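Local coordinates for amino acid ABC superfamily ATP binding cassette transporter, binding protein (Streptococcus pneumoniae, PDB 4H5G) that binds L-arginine in the cleft of a type II periplasmic-binding-protein fold, probably to deliver it to an amino acid ABC transporter, at residues N65-L70 against D76-G81; V16-D21 against A40-A45. One frame throughout, in Å; residues are numbered along the deposited sequence.

Contact 1: N65-L70 against D76-G81; sequences NVLTSL and DLAVAG. With ARG (arginine), chain L; EDO (1,2-ethanediol), chain J.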
loop_
_atom_site.group_PDB
_atom_site.type_symbol
_atom_site.label_atom_id
_atom_site.label_comp_id
_atom_site.label_asym_id
_atom_site.label_seq_id
_atom_site.Cartn_x
_atom_site.Cartn_y
_atom_site.Cartn_z
ATOM N N ASN A 65 -0.148 2.448 -11.861
ATOM C CA ASN A 65 0.976 2.280 -12.794
ATOM C C ASN A 65 2.224 1.676 -12.158
ATOM O O ASN A 65 3.237 1.499 -12.838
ATOM C CB ASN A 65 1.319 3.610 -13.488
ATOM C CG ASN A 65 1.473 3.454 -14.992
ATOM O OD1 ASN A 65 1.288 2.359 -15.536
ATOM N ND2 ASN A 65 1.786 4.546 -15.674
ATOM N N VAL A 66 2.153 1.351 -10.869
ATOM C CA VAL A 66 3.316 0.826 -10.155
ATOM C C VAL A 66 3.764 -0.526 -10.721
ATOM O O VAL A 66 4.939 -0.711 -11.071
ATOM C CB VAL A 66 3.045 0.744 -8.632
ATOM C CG1 VAL A 66 4.065 -0.158 -7.946
ATOM C CG2 VAL A 66 3.056 2.139 -7.988
ATOM N N LEU A 67 2.837 -1.474 -10.834
ATOM C CA LEU A 67 3.214 -2.785 -11.376
ATOM C C LEU A 67 3.635 -2.718 -12.849
ATOM O O LEU A 67 4.569 -3.401 -13.283
ATOM C CB LEU A 67 2.090 -3.801 -11.148
ATOM C CG LEU A 67 1.937 -4.165 -9.669
ATOM C CD1 LEU A 67 0.687 -5.033 -9.485
ATOM C CD2 LEU A 67 3.169 -4.906 -9.156
ATOM N N THR A 68 2.968 -1.887 -13.642
ATOM C CA THR A 68 3.329 -1.734 -15.051
ATOM C C THR A 68 4.749 -1.182 -15.198
ATOM O O THR A 68 5.505 -1.601 -16.069
ATOM C CB THR A 68 2.316 -0.827 -15.793
ATOM O OG1 THR A 68 1.031 -1.466 -15.798
ATOM C CG2 THR A 68 2.757 -0.560 -17.231
ATOM N N SER A 69 5.111 -0.232 -14.341
ATOM C CA SER A 69 6.457 0.350 -14.410
ATOM C C SER A 69 7.522 -0.679 -14.052
ATOM O O SER A 69 8.609 -0.677 -14.622
ATOM C CB SER A 69 6.583 1.590 -13.517
ATOM O OG SER A 69 6.508 1.253 -12.149
ATOM N N LEU A 70 7.209 -1.563 -13.109
ATOM C CA LEU A 70 8.123 -2.663 -12.779
ATOM C C LEU A 70 8.231 -3.585 -13.968
ATOM O O LEU A 70 9.321 -3.944 -14.401
ATOM C CB LEU A 70 7.604 -3.440 -11.557
ATOM C CG LEU A 70 8.298 -4.773 -11.225
ATOM C CD1 LEU A 70 9.767 -4.573 -10.773
ATOM C CD2 LEU A 70 7.512 -5.525 -10.135
ATOM N N ASP A 76 13.397 -1.739 -10.370
ATOM C CA ASP A 76 13.876 -3.083 -10.033
ATOM C C ASP A 76 12.884 -3.843 -9.166
ATOM O O ASP A 76 12.789 -5.069 -9.231
ATOM C CB ASP A 76 15.190 -2.977 -9.249
ATOM C CG ASP A 76 16.296 -2.325 -10.035
ATOM O OD1 ASP A 76 16.643 -2.834 -11.126
ATOM O OD2 ASP A 76 16.824 -1.293 -9.564
ATOM N N LEU A 77 12.178 -3.095 -8.327
ATOM C CA LEU A 77 11.211 -3.661 -7.397
ATOM C C LEU A 77 10.002 -2.740 -7.358
ATOM O O LEU A 77 10.114 -1.557 -7.646
ATOM C CB LEU A 77 11.799 -3.709 -5.983
ATOM C CG LEU A 77 13.035 -4.569 -5.704
ATOM C CD1 LEU A 77 13.459 -4.354 -4.241
ATOM C CD2 LEU A 77 12.734 -6.043 -5.968
ATOM N N ALA A 78 8.853 -3.272 -6.964
ATOM C CA ALA A 78 7.714 -2.414 -6.621
ATOM C C ALA A 78 7.356 -2.696 -5.169
ATOM O O ALA A 78 7.198 -3.852 -4.774
ATOM C CB ALA A 78 6.541 -2.685 -7.539
ATOM N N VAL A 79 7.250 -1.638 -4.371
ATOM C CA VAL A 79 6.911 -1.772 -2.947
ATOM C C VAL A 79 5.894 -0.682 -2.666
ATOM O O VAL A 79 6.228 0.502 -2.659
ATOM C CB VAL A 79 8.136 -1.586 -2.044
ATOM C CG1 VAL A 79 7.760 -1.856 -0.581
ATOM C CG2 VAL A 79 9.286 -2.530 -2.456
ATOM N N ALA A 80 4.643 -1.080 -2.457
ATOM C CA ALA A 80 3.570 -0.089 -2.321
ATOM C C ALA A 80 2.363 -0.683 -1.625
ATOM O O ALA A 80 1.230 -0.508 -2.082
ATOM C CB ALA A 80 3.175 0.447 -3.700
ATOM N N GLY A 81 2.611 -1.402 -0.527
ATOM C CA GLY A 81 1.520 -2.073 0.181
ATOM C C GLY A 81 0.783 -3.005 -0.766
ATOM O O GLY A 81 -0.454 -3.078 -0.783
HETATM N N ARG L . -3.179 -3.497 -0.966
HETATM C CA ARG L . -3.952 -2.991 -2.109
HETATM C C ARG L . -3.482 -3.613 -3.405
HETATM O O ARG L . -2.376 -4.168 -3.504
HETATM C CB ARG L . -3.863 -1.461 -2.202
HETATM C CG ARG L . -2.444 -0.899 -2.167
HETATM C CD ARG L . -2.428 0.604 -2.487
HETATM N NE ARG L . -1.094 1.187 -2.285
HETATM C CZ ARG L . -0.793 2.473 -2.438
HETATM N NH1 ARG L . 0.449 2.901 -2.219
HETATM N NH2 ARG L . -1.738 3.330 -2.807
HETATM O OXT ARG L . -4.215 -3.579 -4.398
HETATM C C1 EDO J . 17.525 -6.491 -13.442
HETATM O O1 EDO J . 18.552 -5.907 -14.249
HETATM C C2 EDO J . 17.578 -5.883 -12.047
HETATM O O2 EDO J . 16.296 -5.988 -11.418
#

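Contact 2: V16-D21 against A40-A45; sequences VATSPD and ADIDMA. With ARG (arginine), chain L.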
loop_
_atom_site.group_PDB
_atom_site.type_symbol
_atom_site.label_atom_id
_atom_site.label_comp_id
_atom_site.label_asym_id
_atom_site.label_seq_id
_atom_site.Cartn_x
_atom_site.Cartn_y
_atom_site.Cartn_z
ATOM N N VAL A 16 13.013 1.653 -6.760
ATOM C CA VAL A 16 11.799 1.060 -6.210
ATOM C C VAL A 16 10.604 1.918 -6.598
ATOM O O VAL A 16 10.556 3.096 -6.257
ATOM C CB VAL A 16 11.891 0.986 -4.664
ATOM C CG1 VAL A 16 10.569 0.503 -4.062
ATOM C CG2 VAL A 16 13.054 0.097 -4.215
ATOM N N ALA A 17 9.647 1.326 -7.312
ATOM C CA ALA A 17 8.424 2.026 -7.714
ATOM C C ALA A 17 7.430 2.007 -6.556
ATOM O O ALA A 17 7.208 0.968 -5.932
ATOM C CB ALA A 17 7.819 1.371 -8.938
ATOM N N THR A 18 6.825 3.154 -6.264
ATOM C CA THR A 18 5.848 3.225 -5.177
ATOM C C THR A 18 4.822 4.321 -5.451
ATOM O O THR A 18 4.981 5.112 -6.368
ATOM C CB THR A 18 6.506 3.461 -3.795
ATOM O OG1 THR A 18 5.590 3.079 -2.766
ATOM C CG2 THR A 18 6.872 4.941 -3.586
ATOM N N SER A 19 3.782 4.362 -4.623
ATOM C CA SER A 19 2.729 5.369 -4.730
ATOM C C SER A 19 2.543 6.001 -3.357
ATOM O O SER A 19 1.864 5.438 -2.500
ATOM C CB SER A 19 1.420 4.725 -5.213
ATOM O OG SER A 19 0.306 5.604 -5.111
ATOM N N PRO A 20 3.153 7.180 -3.134
ATOM C CA PRO A 20 3.167 7.766 -1.785
ATOM C C PRO A 20 1.880 8.492 -1.391
ATOM O O PRO A 20 1.919 9.683 -1.072
ATOM C CB PRO A 20 4.345 8.742 -1.851
ATOM C CG PRO A 20 4.360 9.179 -3.277
ATOM C CD PRO A 20 3.926 7.985 -4.096
ATOM N N ASP A 21 0.761 7.767 -1.397
ATOM C CA ASP A 21 -0.539 8.315 -0.982
ATOM C C ASP A 21 -1.176 7.410 0.063
ATOM O O ASP A 21 -2.395 7.294 0.135
ATOM C CB ASP A 21 -1.490 8.442 -2.189
ATOM C CG ASP A 21 -1.782 7.090 -2.861
ATOM O OD1 ASP A 21 -1.066 6.123 -2.567
ATOM O OD2 ASP A 21 -2.714 7.012 -3.699
ATOM N N ALA A 40 6.811 2.989 6.259
ATOM C CA ALA A 40 7.391 1.690 6.608
ATOM C C ALA A 40 7.949 0.970 5.377
ATOM O O ALA A 40 8.978 0.297 5.461
ATOM C CB ALA A 40 6.373 0.819 7.352
ATOM N N ASP A 41 7.274 1.110 4.240
ATOM C CA ASP A 41 7.760 0.491 2.995
ATOM C C ASP A 41 9.082 1.100 2.550
ATOM O O ASP A 41 9.930 0.416 1.961
ATOM C CB ASP A 41 6.745 0.671 1.858
ATOM C CG ASP A 41 5.686 -0.427 1.811
ATOM O OD1 ASP A 41 5.781 -1.423 2.556
ATOM O OD2 ASP A 41 4.755 -0.299 0.984
ATOM N N ILE A 42 9.251 2.387 2.828
ATOM C CA ILE A 42 10.480 3.087 2.461
ATOM C C ILE A 42 11.621 2.642 3.372
ATOM O O ILE A 42 12.742 2.422 2.908
ATOM C CB ILE A 42 10.308 4.617 2.528
ATOM C CG1 ILE A 42 9.067 5.062 1.739
ATOM C CG2 ILE A 42 11.575 5.336 2.038
ATOM C CD1 ILE A 42 8.986 4.502 0.323
ATOM N N ASP A 43 11.339 2.482 4.660
ATOM C CA ASP A 43 12.359 1.995 5.588
ATOM C C ASP A 43 12.785 0.593 5.188
ATOM O O ASP A 43 13.962 0.240 5.263
ATOM C CB ASP A 43 11.837 1.984 7.038
ATOM C CG ASP A 43 11.597 3.382 7.600
ATOM O OD1 ASP A 43 12.138 4.362 7.063
ATOM O OD2 ASP A 43 10.875 3.487 8.609
ATOM N N MET A 44 11.820 -0.218 4.772
ATOM C CA MET A 44 12.139 -1.583 4.332
ATOM C C MET A 44 12.949 -1.541 3.038
ATOM O O MET A 44 13.933 -2.260 2.893
ATOM C CB MET A 44 10.866 -2.403 4.116
ATOM C CG MET A 44 11.142 -3.809 3.583
ATOM S SD MET A 44 9.633 -4.766 3.389
ATOM C CE MET A 44 8.771 -3.734 2.198
ATOM N N ALA A 45 12.548 -0.674 2.109
ATOM C CA ALA A 45 13.282 -0.557 0.843
ATOM C C ALA A 45 14.710 -0.114 1.108
ATOM O O ALA A 45 15.654 -0.578 0.456
ATOM C CB ALA A 45 12.564 0.414 -0.126
HETATM N N ARG L . -3.179 -3.497 -0.966
HETATM C CA ARG L . -3.952 -2.991 -2.109
HETATM C C ARG L . -3.482 -3.613 -3.405
HETATM O O ARG L . -2.376 -4.168 -3.504
HETATM C CB ARG L . -3.863 -1.461 -2.202
HETATM C CG ARG L . -2.444 -0.899 -2.167
HETATM C CD ARG L . -2.428 0.604 -2.487
HETATM N NE ARG L . -1.094 1.187 -2.285
HETATM C CZ ARG L . -0.793 2.473 -2.438
HETATM N NH1 ARG L . 0.449 2.901 -2.219
HETATM N NH2 ARG L . -1.738 3.330 -2.807
HETATM O OXT ARG L . -4.215 -3.579 -4.398
#

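Contact 1: N65-L70 against D76-G81
The arginine pocket borders this contact, where the short helix 66-71 packs on strand 77-78 and the residues after it. Ala78 is the meeting point. Its CB points at the helix and takes Val66 CG1 at 3.6 Å. Leu70 CD2 reaches the same methyl at 4.0 Å, and Leu67 CD2 touches it more loosely. Val66 CG1 lies anti to the backbone N (chi1 164°), which points this branch at Ala78. The same Val66 CG1 lies 4.4 Å from Ala80 CB. At the other end Leu70 spreads its two branches along the strand: CD1 rests against Asp76 O at 3.4 Å while CD2 stays on Ala78.

No hydrogen bond joins the two segments; the side chains that meet are apolar, though Leu70 CD1 also lies on a backbone carbonyl. The helix and strand follow each other closely in the chain and form part of an alpha/beta lobe of the type II periplasmic binding protein fold. Within the helix, Val66 O accepts from Leu70 N at 3.2 Å and, in one conformer of Ser69, also from its hydroxyl.

Farther along, Ala80 and Gly81 reach the ligand. Ala80 O accepts from NE of the bound arginine at 2.9 Å, and Gly81 O takes its amino N at 2.8 Å. Asp76 OD2, at the far end, forms a salt bridge with Lys11.

Contact 2: V16-D21 against A40-A45
Val16 and Ala45 pack methyl to methyl where helix 40-52 lies against strand 13-18, with Val16 CG2 4.1 Å from Ala45 CB. Both CB atoms point across the interface. The Val16 torsion sets CG1 anti to the backbone N (chi1 174°) and leaves CG2, beside that N, to meet the helix. One helical turn earlier, Ile42 makes the second touch. Its CB does not aim at the strand, but its chain bends back and brings CD1 to 4.5 Å from Thr18 CG2. Thr18 thus gives its methyl to the helix, while its OG1 is hydrogen-bonded to Val79 O of segment 76-81. The contact is small and apolar, with no hydrogen bond across it.

After Thr18 the chain leaves the strand and enters the arginine pocket. Ser19 O accepts from NH1 of the ligand at 2.9 Å, and Asp21 OD1 accepts from NH2 at 2.9 Å. Pro20 between them is the centre of an inverse gamma turn, closed by Asp21 N bonded to Ser19 O at 2.8 Å. The two terminal nitrogens, NH1 and NH2, are held by a backbone carbonyl and a carboxylate two residues apart. Asp21 OD2 is itself bonded to Met153 N.

Strand 13-18 lies between the parallel strands 55-60 and 77-78. Ile42 also touches Ile58 of strand 55-60, and helix 227-235 packs against Ala40 and Asp43.

The centres of contacts 1 and 2 are about 10 Å apart. Along the chain they come in series, contact 2 closing before contact 1 opens. They share one sheet, in which strands 13-18 and 77-78 are neighbours. Asp41 of helix 40-52 joins them directly: its OD2 lies 2.8 Å from Gly81 N, a probable hydrogen bond. In one conformer, Ser69 of helix 66-71 packs on Ala17. Both contacts lead into residues that bind the same arginine. Neighbouring strands of one sheet thus both lead into the arginine site.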